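Local atomic coordinates of DTDP-4-dehydrorhamnose reductase, rfbD ortholog (Clostridium acetobutylicum, PDB entry 1VL0), a protein that probably catalyses the NAD(P)H-dependent reduction of dTDP-6-deoxy-L-lyxo-4-hexulose to dTDP-L-rhamnose, and is seen here with bound NADH. Residues Val186-Ser196 with Thr219-Ala230; Val198-Val207 with Leu268-Arg277. One frame throughout, in Å; residues are numbered along the deposited sequence.

Contact 1. Residues Val186-Ser196 with Thr219-Ala230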
loop_
_atom_site.group_PDB
_atom_site.type_symbol
_atom_site.label_atom_id
_atom_site.label_comp_id
_atom_site.label_asym_id
_atom_site.label_seq_id
_atom_site.Cartn_x
_atom_site.Cartn_y
_atom_site.Cartn_z
ATOM N N VAL A 186 -1.593 -14.704 -37.955
ATOM C CA VAL A 186 -1.865 -14.500 -36.525
ATOM C C VAL A 186 -0.537 -14.556 -35.745
ATOM O O VAL A 186 0.298 -15.413 -36.002
ATOM C CB VAL A 186 -2.879 -15.545 -35.977
ATOM C CG1 VAL A 186 -3.228 -15.268 -34.519
ATOM C CG2 VAL A 186 -4.153 -15.538 -36.763
ATOM N N VAL A 187 -0.344 -13.643 -34.799
ATOM C CA VAL A 187 0.917 -13.577 -34.049
ATOM C C VAL A 187 1.180 -14.830 -33.255
ATOM O O VAL A 187 0.297 -15.323 -32.532
ATOM C CB VAL A 187 1.035 -12.363 -33.060
ATOM C CG1 VAL A 187 1.227 -11.082 -33.824
ATOM C CG2 VAL A 187 -0.163 -12.251 -32.111
ATOM N N HIS A 188 2.391 -15.347 -33.417
ATOM C CA HIS A 188 2.871 -16.530 -32.688
ATOM C C HIS A 188 3.919 -16.182 -31.578
ATOM O O HIS A 188 4.360 -17.039 -30.798
ATOM C CB HIS A 188 3.474 -17.512 -33.689
ATOM C CG HIS A 188 3.608 -18.906 -33.173
ATOM N ND1 HIS A 188 2.717 -19.461 -32.274
ATOM C CD2 HIS A 188 4.509 -19.872 -33.457
ATOM C CE1 HIS A 188 3.076 -20.707 -32.016
ATOM N NE2 HIS A 188 4.156 -20.981 -32.724
ATOM N N ASP A 189 4.304 -14.913 -31.508
ATOM C CA ASP A 189 5.300 -14.462 -30.544
ATOM C C ASP A 189 4.685 -13.752 -29.342
ATOM O O ASP A 189 5.366 -13.077 -28.607
ATOM C CB ASP A 189 6.386 -13.613 -31.227
ATOM C CG ASP A 189 5.865 -12.320 -31.833
ATOM O OD1 ASP A 189 4.665 -12.010 -31.702
ATOM O OD2 ASP A 189 6.617 -11.527 -32.476
ATOM N N GLN A 190 3.386 -13.906 -29.131
ATOM C CA GLN A 190 2.747 -13.413 -27.909
ATOM C C GLN A 190 1.989 -14.592 -27.298
ATOM O O GLN A 190 1.210 -15.230 -27.993
ATOM C CB GLN A 190 1.767 -12.297 -28.214
ATOM C CG GLN A 190 2.376 -11.020 -28.885
ATOM C CD GLN A 190 1.290 -9.980 -29.211
ATOM O OE1 GLN A 190 0.253 -9.912 -28.525
ATOM N NE2 GLN A 190 1.513 -9.191 -30.251
ATOM N N VAL A 191 2.259 -14.903 -26.032
ATOM C CA VAL A 191 1.721 -16.095 -25.413
ATOM C C VAL A 191 1.000 -15.743 -24.115
ATOM O O VAL A 191 1.316 -14.769 -23.440
ATOM C CB VAL A 191 2.767 -17.240 -25.168
ATOM C CG1 VAL A 191 3.648 -17.512 -26.441
ATOM C CG2 VAL A 191 3.624 -16.935 -24.032
ATOM N N GLY A 192 0.019 -16.562 -23.789
ATOM C CA GLY A 192 -0.860 -16.336 -22.648
ATOM C C GLY A 192 -1.731 -17.562 -22.599
ATOM O O GLY A 192 -1.334 -18.619 -23.029
ATOM N N THR A 193 -2.940 -17.403 -22.096
ATOM C CA THR A 193 -3.897 -18.477 -22.027
ATOM C C THR A 193 -5.302 -17.916 -22.266
ATOM O O THR A 193 -5.726 -17.040 -21.503
ATOM C CB THR A 193 -3.936 -19.112 -20.639
ATOM O OG1 THR A 193 -2.597 -19.319 -20.162
ATOM C CG2 THR A 193 -4.645 -20.491 -20.735
ATOM N N PRO A 194 -6.008 -18.454 -23.280
ATOM C CA PRO A 194 -7.419 -18.101 -23.548
ATOM C C PRO A 194 -8.252 -18.425 -22.344
ATOM O O PRO A 194 -8.026 -19.488 -21.751
ATOM C CB PRO A 194 -7.787 -19.031 -24.704
ATOM C CG PRO A 194 -6.425 -19.347 -25.388
ATOM C CD PRO A 194 -5.479 -19.439 -24.259
ATOM N N THR A 195 -9.193 -17.526 -21.965
ATOM C CA THR A 195 -9.967 -17.694 -20.770
ATOM C C THR A 195 -11.410 -17.448 -21.029
ATOM O O THR A 195 -11.767 -16.455 -21.656
ATOM C CB THR A 195 -9.449 -16.746 -19.650
ATOM O OG1 THR A 195 -8.092 -17.105 -19.358
ATOM C CG2 THR A 195 -10.209 -16.948 -18.321
ATOM N N SER A 196 -12.220 -18.421 -20.618
ATOM C CA SER A 196 -13.684 -18.344 -20.801
ATOM C C SER A 196 -14.243 -17.597 -19.629
ATOM O O SER A 196 -13.782 -17.794 -18.536
ATOM C CB SER A 196 -14.329 -19.765 -20.837
ATOM O OG SER A 196 -15.762 -19.660 -20.948
ATOM N N THR A 219 -6.802 -17.136 -15.089
ATOM C CA THR A 219 -6.938 -17.587 -16.442
ATOM C C THR A 219 -7.110 -19.139 -16.461
ATOM O O THR A 219 -6.848 -19.847 -15.473
ATOM C CB THR A 219 -5.725 -17.171 -17.297
ATOM O OG1 THR A 219 -4.514 -17.722 -16.754
ATOM C CG2 THR A 219 -5.534 -15.682 -17.263
ATOM N N CYS A 220 -7.522 -19.647 -17.624
ATOM C CA CYS A 220 -7.641 -21.072 -17.803
ATOM C C CYS A 220 -6.261 -21.745 -17.698
ATOM O O CYS A 220 -5.216 -21.086 -17.764
ATOM C CB CYS A 220 -8.396 -21.403 -19.124
ATOM S SG CYS A 220 -10.247 -21.215 -19.042
ATOM N N LYS A 221 -6.245 -23.058 -17.481
ATOM C CA LYS A 221 -4.965 -23.780 -17.381
ATOM C C LYS A 221 -4.302 -23.907 -18.725
ATOM O O LYS A 221 -4.977 -23.939 -19.760
ATOM C CB LYS A 221 -5.163 -25.158 -16.782
ATOM C CG LYS A 221 -5.738 -25.185 -15.398
ATOM C CD LYS A 221 -5.837 -26.651 -14.963
ATOM C CE LYS A 221 -6.772 -26.943 -13.826
ATOM N NZ LYS A 221 -6.503 -26.115 -12.760
ATOM N N GLY A 222 -2.968 -23.972 -18.730
ATOM C CA GLY A 222 -2.230 -24.145 -19.955
ATOM C C GLY A 222 -1.632 -22.859 -20.489
ATOM O O GLY A 222 -1.648 -21.821 -19.828
ATOM N N ILE A 223 -1.103 -22.951 -21.705
ATOM C CA ILE A 223 -0.362 -21.869 -22.355
ATOM C C ILE A 223 -0.380 -22.058 -23.869
ATOM O O ILE A 223 -0.227 -23.160 -24.346
ATOM C CB ILE A 223 1.099 -21.845 -21.834
ATOM C CG1 ILE A 223 1.996 -20.972 -22.722
ATOM C CG2 ILE A 223 1.672 -23.279 -21.775
ATOM C CD1 ILE A 223 3.414 -20.834 -22.231
ATOM N N CYS A 224 -0.574 -20.969 -24.613
ATOM C CA CYS A 224 -0.413 -20.966 -26.059
ATOM C C CYS A 224 -0.200 -19.550 -26.600
ATOM O O CYS A 224 -0.270 -18.574 -25.866
ATOM C CB CYS A 224 -1.622 -21.633 -26.707
ATOM S SG CYS A 224 -3.186 -20.702 -26.568
ATOM N N SER A 225 0.108 -19.454 -27.887
ATOM C CA SER A 225 0.128 -18.184 -28.597
ATOM C C SER A 225 -1.240 -17.895 -29.200
ATOM O O SER A 225 -2.088 -18.804 -29.273
ATOM C CB SER A 225 1.142 -18.233 -29.743
ATOM O OG SER A 225 0.663 -19.116 -30.759
ATOM N N TRP A 226 -1.443 -16.658 -29.683
ATOM C CA TRP A 226 -2.674 -16.311 -30.429
ATOM C C TRP A 226 -2.843 -17.174 -31.671
ATOM O O TRP A 226 -3.981 -17.546 -32.009
ATOM C CB TRP A 226 -2.745 -14.841 -30.824
ATOM C CG TRP A 226 -2.891 -13.904 -29.697
ATOM C CD1 TRP A 226 -1.910 -13.097 -29.171
ATOM C CD2 TRP A 226 -4.084 -13.607 -28.959
ATOM N NE1 TRP A 226 -2.418 -12.340 -28.141
ATOM C CE2 TRP A 226 -3.745 -12.640 -27.983
ATOM C CE3 TRP A 226 -5.400 -14.086 -29.001
ATOM C CZ2 TRP A 226 -4.676 -12.121 -27.083
ATOM C CZ3 TRP A 226 -6.317 -13.596 -28.099
ATOM C CH2 TRP A 226 -5.955 -12.613 -27.146
ATOM N N TYR A 227 -1.725 -17.489 -32.332
ATOM C CA TYR A 227 -1.698 -18.398 -33.470
ATOM C C TYR A 227 -2.290 -19.782 -33.071
ATOM O O TYR A 227 -3.211 -20.292 -33.695
ATOM C CB TYR A 227 -0.270 -18.493 -34.045
ATOM C CG TYR A 227 -0.080 -19.673 -34.981
ATOM C CD1 TYR A 227 -0.525 -19.628 -36.308
ATOM C CD2 TYR A 227 0.491 -20.862 -34.514
ATOM C CE1 TYR A 227 -0.382 -20.721 -37.144
ATOM C CE2 TYR A 227 0.637 -21.952 -35.329
ATOM C CZ TYR A 227 0.197 -21.881 -36.654
ATOM O OH TYR A 227 0.359 -22.968 -37.464
ATOM N N ASP A 228 -1.798 -20.361 -31.985
ATOM C CA ASP A 228 -2.293 -21.640 -31.520
ATOM C C ASP A 228 -3.804 -21.556 -31.195
ATOM O O ASP A 228 -4.565 -22.498 -31.412
ATOM C CB ASP A 228 -1.588 -22.051 -30.252
ATOM C CG ASP A 228 -0.104 -22.303 -30.415
ATOM O OD1 ASP A 228 0.306 -22.828 -31.473
ATOM O OD2 ASP A 228 0.701 -22.004 -29.500
ATOM N N PHE A 229 -4.210 -20.436 -30.641
ATOM C CA PHE A 229 -5.624 -20.184 -30.265
ATOM C C PHE A 229 -6.471 -20.240 -31.550
ATOM O O PHE A 229 -7.462 -20.980 -31.615
ATOM C CB PHE A 229 -5.664 -18.842 -29.564
ATOM C CG PHE A 229 -6.966 -18.471 -28.909
ATOM C CD1 PHE A 229 -8.075 -19.320 -28.857
ATOM C CD2 PHE A 229 -7.073 -17.229 -28.305
ATOM C CE1 PHE A 229 -9.262 -18.919 -28.223
ATOM C CE2 PHE A 229 -8.260 -16.849 -27.670
ATOM C CZ PHE A 229 -9.353 -17.692 -27.652
ATOM N N ALA A 230 -6.025 -19.526 -32.592
ATOM C CA ALA A 230 -6.715 -19.491 -33.890
ATOM C C ALA A 230 -6.795 -20.889 -34.521
ATOM O O ALA A 230 -7.854 -21.318 -34.981
ATOM C CB ALA A 230 -6.022 -18.522 -34.825
HETATM O O HOH W 1 -0.933 -10.606 -25.934
HETATM O O HOH W 2 -2.683 -16.953 -18.490
#
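Thr219 CB packs on Thr195 OG1 (3.1 Å), the hydroxyl that also accepts from Cys220 N, and a water donates to both Thr219 OG1 and Thr193 OG1. Gly222 O takes the Thr193 hydroxyl proton, OG1 lying 2.7 Å away above the carbonyl plane. Strand 224-225 then extends the main sheet beside 191-196: Cys224 and Gly192 form an antiparallel hydrogen-bonded pair, N to O 2.9 Å both ways, and Ser225 faces Val191 in the non-hydrogen-bonded one. Ser225 is the N-cap of helix 226-237 and forms a capping box with Asp228; its OG is hydrogen-bonded to His188 ND1 (2.6 Å) at the imidazole edge. Trp226, stacked on Trp162 and about 6 Å from the bound NADH, shares a water between NE1 and Gln190 OE1, while Gln190 NE2 bonds to Thr248 OG1; CD1 packs on Val187 CG2. Tyr227 N bonds to Val187 O, and its ring turns its edge to the His188 face, planes 66° apart. A chi1 of -171° swings the Phe229 ring face against Pro194, whose CG sits 3.6 Å from the ring centroid (CH-pi). Because Ser225 OG also accepts from Asp228 N, helix cap and imidazole share one hydroxyl, which probably fixes the rotation of the His188 ring.

Contact 2. Residues Val198-Val207 with Leu268-Arg277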
loop_
_atom_site.group_PDB
_atom_site.type_symbol
_atom_site.label_atom_id
_atom_site.label_comp_id
_atom_site.label_asym_id
_atom_site.label_seq_id
_atom_site.Cartn_x
_atom_site.Cartn_y
_atom_site.Cartn_z
ATOM N N VAL A 198 -16.892 -18.361 -18.233
ATOM C CA VAL A 198 -17.543 -19.360 -17.390
ATOM C C VAL A 198 -16.626 -19.674 -16.233
ATOM O O VAL A 198 -17.071 -19.779 -15.110
ATOM C CB VAL A 198 -17.826 -20.670 -18.180
ATOM C CG1 VAL A 198 -18.266 -21.825 -17.237
ATOM C CG2 VAL A 198 -18.872 -20.391 -19.266
ATOM N N ASP A 199 -15.342 -19.896 -16.538
ATOM C CA ASP A 199 -14.351 -20.225 -15.497
ATOM C C ASP A 199 -14.040 -19.021 -14.590
ATOM O O ASP A 199 -13.812 -19.194 -13.408
ATOM C CB ASP A 199 -13.049 -20.677 -16.167
ATOM C CG ASP A 199 -13.234 -21.960 -16.924
ATOM O OD1 ASP A 199 -13.704 -21.852 -18.082
ATOM O OD2 ASP A 199 -13.009 -23.099 -16.400
ATOM N N LEU A 200 -13.971 -17.823 -15.188
ATOM C CA LEU A 200 -13.696 -16.613 -14.458
ATOM C C LEU A 200 -14.814 -16.342 -13.470
ATOM O O LEU A 200 -14.575 -16.047 -12.317
ATOM C CB LEU A 200 -13.507 -15.423 -15.417
ATOM C CG LEU A 200 -13.259 -14.052 -14.721
ATOM C CD1 LEU A 200 -12.073 -14.052 -13.741
ATOM C CD2 LEU A 200 -13.090 -13.014 -15.829
ATOM N N ALA A 201 -16.040 -16.484 -13.930
ATOM C CA ALA A 201 -17.200 -16.232 -13.081
ATOM C C ALA A 201 -17.335 -17.211 -11.912
ATOM O O ALA A 201 -17.747 -16.843 -10.828
ATOM C CB ALA A 201 -18.442 -16.262 -13.937
ATOM N N ARG A 202 -17.016 -18.474 -12.149
ATOM C CA ARG A 202 -16.992 -19.470 -11.106
ATOM C C ARG A 202 -15.984 -19.090 -10.054
ATOM O O ARG A 202 -16.207 -19.255 -8.870
ATOM C CB ARG A 202 -16.631 -20.857 -11.671
ATOM C CG ARG A 202 -17.743 -21.572 -12.366
ATOM C CD ARG A 202 -17.289 -22.856 -13.016
ATOM N NE ARG A 202 -18.319 -23.505 -13.858
ATOM C CZ ARG A 202 -18.072 -24.555 -14.669
ATOM N NH1 ARG A 202 -16.843 -25.087 -14.764
ATOM N NH2 ARG A 202 -19.047 -25.075 -15.382
ATOM N N VAL A 203 -14.810 -18.636 -10.479
ATOM C CA VAL A 203 -13.792 -18.245 -9.522
ATOM C C VAL A 203 -14.229 -17.014 -8.701
ATOM O O VAL A 203 -14.132 -17.009 -7.466
ATOM C CB VAL A 203 -12.455 -17.981 -10.226
ATOM C CG1 VAL A 203 -11.525 -17.182 -9.321
ATOM C CG2 VAL A 203 -11.819 -19.349 -10.592
ATOM N N VAL A 204 -14.739 -16.002 -9.393
ATOM C CA VAL A 204 -15.226 -14.799 -8.747
ATOM C C VAL A 204 -16.209 -15.178 -7.687
ATOM O O VAL A 204 -16.097 -14.684 -6.559
ATOM C CB VAL A 204 -15.844 -13.818 -9.709
ATOM C CG1 VAL A 204 -16.677 -12.742 -8.975
ATOM C CG2 VAL A 204 -14.755 -13.149 -10.488
ATOM N N LEU A 205 -17.173 -16.019 -8.017
ATOM C CA LEU A 205 -18.236 -16.340 -7.034
ATOM C C LEU A 205 -17.752 -17.275 -5.932
ATOM O O LEU A 205 -18.294 -17.260 -4.814
ATOM C CB LEU A 205 -19.429 -16.930 -7.745
ATOM C CG LEU A 205 -20.121 -15.993 -8.759
ATOM C CD1 LEU A 205 -21.137 -16.778 -9.609
ATOM C CD2 LEU A 205 -20.779 -14.824 -8.092
ATOM N N LYS A 206 -16.765 -18.112 -6.243
ATOM C CA LYS A 206 -16.098 -18.962 -5.242
ATOM C C LYS A 206 -15.382 -18.143 -4.129
ATOM O O LYS A 206 -15.580 -18.391 -2.935
ATOM C CB LYS A 206 -15.054 -19.852 -5.939
ATOM C CG LYS A 206 -14.195 -20.786 -5.043
ATOM C CD LYS A 206 -12.962 -21.381 -5.880
ATOM C CE LYS A 206 -11.974 -22.301 -5.060
ATOM N NZ LYS A 206 -12.795 -23.295 -4.204
ATOM N N VAL A 207 -14.508 -17.220 -4.517
ATOM C CA VAL A 207 -13.767 -16.447 -3.521
ATOM C C VAL A 207 -14.700 -15.612 -2.653
ATOM O O VAL A 207 -14.462 -15.471 -1.466
ATOM C CB VAL A 207 -12.624 -15.599 -4.088
ATOM C CG1 VAL A 207 -11.571 -16.522 -4.745
ATOM C CG2 VAL A 207 -13.106 -14.553 -5.075
ATOM N N LEU A 268 -4.924 -19.269 -6.014
ATOM C CA LEU A 268 -5.900 -20.359 -5.998
ATOM C C LEU A 268 -5.284 -21.692 -5.603
ATOM O O LEU A 268 -5.810 -22.402 -4.724
ATOM C CB LEU A 268 -6.613 -20.458 -7.333
ATOM C CG LEU A 268 -7.646 -19.360 -7.602
ATOM C CD1 LEU A 268 -8.195 -19.522 -9.023
ATOM C CD2 LEU A 268 -8.796 -19.364 -6.587
ATOM N N GLU A 269 -4.145 -22.007 -6.208
ATOM C CA GLU A 269 -3.391 -23.218 -5.877
ATOM C C GLU A 269 -2.984 -23.286 -4.406
ATOM O O GLU A 269 -3.025 -24.330 -3.791
ATOM C CB GLU A 269 -2.129 -23.293 -6.726
ATOM C CG GLU A 269 -2.361 -23.527 -8.209
ATOM C CD GLU A 269 -1.043 -23.419 -9.035
ATOM O OE1 GLU A 269 0.026 -23.267 -8.454
ATOM O OE2 GLU A 269 -1.073 -23.482 -10.281
ATOM N N LEU A 270 -2.588 -22.151 -3.846
ATOM C CA LEU A 270 -2.126 -22.089 -2.470
ATOM C C LEU A 270 -3.267 -22.027 -1.448
ATOM O O LEU A 270 -2.996 -22.130 -0.257
ATOM C CB LEU A 270 -1.253 -20.846 -2.266
ATOM C CG LEU A 270 0.092 -20.684 -2.978
ATOM C CD1 LEU A 270 0.611 -19.288 -2.691
ATOM C CD2 LEU A 270 1.057 -21.734 -2.527
ATOM N N THR A 271 -4.498 -21.778 -1.894
ATOM C CA THR A 271 -5.626 -21.616 -0.985
ATOM C C THR A 271 -6.687 -22.679 -1.218
ATOM O O THR A 271 -6.474 -23.820 -0.819
ATOM C CB THR A 271 -6.192 -20.190 -0.994
ATOM O OG1 THR A 271 -6.610 -19.815 -2.293
ATOM C CG2 THR A 271 -5.096 -19.123 -0.654
ATOM N N THR A 272 -7.792 -22.365 -1.902
ATOM C CA THR A 272 -8.910 -23.289 -1.988
ATOM C C THR A 272 -9.046 -23.984 -3.327
ATOM O O THR A 272 -10.063 -24.601 -3.580
ATOM C CB THR A 272 -10.222 -22.552 -1.671
ATOM O OG1 THR A 272 -10.277 -21.347 -2.441
ATOM C CG2 THR A 272 -10.249 -22.078 -0.205
ATOM N N GLY A 273 -8.048 -23.860 -4.194
ATOM C CA GLY A 273 -7.973 -24.676 -5.384
ATOM C C GLY A 273 -8.218 -23.988 -6.720
ATOM O O GLY A 273 -9.160 -23.220 -6.881
ATOM N N ASP A 274 -7.341 -24.263 -7.679
ATOM C CA ASP A 274 -7.482 -23.759 -9.040
ATOM C C ASP A 274 -8.540 -24.557 -9.817
ATOM O O ASP A 274 -8.244 -25.546 -10.483
ATOM C CB ASP A 274 -6.162 -23.784 -9.793
ATOM C CG ASP A 274 -6.290 -23.158 -11.196
ATOM O OD1 ASP A 274 -7.382 -22.564 -11.467
ATOM O OD2 ASP A 274 -5.376 -23.164 -12.060
ATOM N N ILE A 275 -9.780 -24.105 -9.733
ATOM C CA ILE A 275 -10.886 -24.763 -10.394
ATOM C C ILE A 275 -11.040 -24.461 -11.864
ATOM O O ILE A 275 -11.969 -24.934 -12.462
ATOM C CB ILE A 275 -12.194 -24.440 -9.654
ATOM C CG1 ILE A 275 -12.497 -22.928 -9.644
ATOM C CG2 ILE A 275 -12.125 -24.984 -8.224
ATOM C CD1 ILE A 275 -13.948 -22.624 -9.414
ATOM N N THR A 276 -10.164 -23.654 -12.465
ATOM C CA THR A 276 -10.271 -23.397 -13.900
ATOM C C THR A 276 -9.943 -24.658 -14.682
ATOM O O THR A 276 -9.290 -25.556 -14.190
ATOM C CB THR A 276 -9.365 -22.265 -14.404
ATOM O OG1 THR A 276 -7.982 -22.544 -14.104
ATOM C CG2 THR A 276 -9.676 -20.977 -13.713
ATOM N N ARG A 277 -10.407 -24.705 -15.919
ATOM C CA ARG A 277 -10.172 -25.854 -16.750
ATOM C C ARG A 277 -9.092 -25.544 -17.752
ATOM O O ARG A 277 -8.723 -24.392 -17.977
ATOM C CB ARG A 277 -11.456 -26.251 -17.495
ATOM C CG ARG A 277 -12.559 -26.712 -16.590
ATOM C CD ARG A 277 -13.870 -26.777 -17.251
ATOM N NE ARG A 277 -14.305 -25.456 -17.674
ATOM C CZ ARG A 277 -15.422 -25.202 -18.309
ATOM N NH1 ARG A 277 -16.248 -26.181 -18.632
ATOM N NH2 ARG A 277 -15.721 -23.957 -18.609
HETATM O O HOH W 3 -14.316 -23.863 -14.180
#
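Asp199 and Arg277 hold each other side-on, NH2 of the guanidinium reaching OD1 at 3.0 Å and NE reaching OD2 at 3.0 Å. Both oxygens lie close to the guanidinium plane, yet the carboxylate is twisted 42° against it; OD2 uses its syn lone pair for NE, whereas OD1 is met on its syn side but well out of the carboxylate plane. The turn of the arginine chain at chi3 (-64°) sets NE and NH2 side by side against the carboxylate, and Arg277 N adds a third bond to OD2 from above the carboxylate plane. Arg202, its chain extended from CG to NE, lays NH1 over the centre of the Arg277 guanidinium, 3.8 Å from CZ. A water accepts from this NH1 and donates to Asp199 OD2 and Ile275 O, and the nearby carboxylate probably eases the approach of the two cations. Further along the helix the contact turns apolar. Val203 CG2 lies 3.8 Å from Ile275 CG1 as the two side chains pass in opposite directions, and it meets Leu268 CD1 tip to tip. Ile275 CD1 rests between Arg202 CB and Lys206 CD. The lysine bends at its last torsion (chi4 45°) to give NZ to Thr272 O at 3.1 Å, above the carbonyl plane, while also forming a salt bridge with Glu210. On the loop, Asp274 OD1 accepts from both N and OG1 of Thr276, the former closing an Asx turn. Helix 197-210 thus carries on one flank the chain that leaves helix 266-270; helix 279-290 adds Ser282 to Asp199 and Glu285 to Arg277, and Leu200, pointing away from this loop, packs on strand 155-164 and helix 23-32.

Strand 191-196 of contact 1 runs directly into helix 197-210 of contact 2, and the segments of the two contacts alternate along the chain. Both are partly buried and mix buried with exposed residues. They touch where Lys221 N probably bonds to Arg277 O, and helix 279-290 borders both. Contact 1 involves two sheets: strand 191-196 of the main sheet pairs with 224-225, and the end of strand 183-187, from the small parallel sheet, meets the start of helix 226-237. Backbone pairing, hydroxyl, imidazole and capping-box bonds and ring packing hold it. Contact 2, farther from the cofactor, sets a loop on a helix with charged groups and an aliphatic patch, and Thr272 also packs on Val52 of the second subunit.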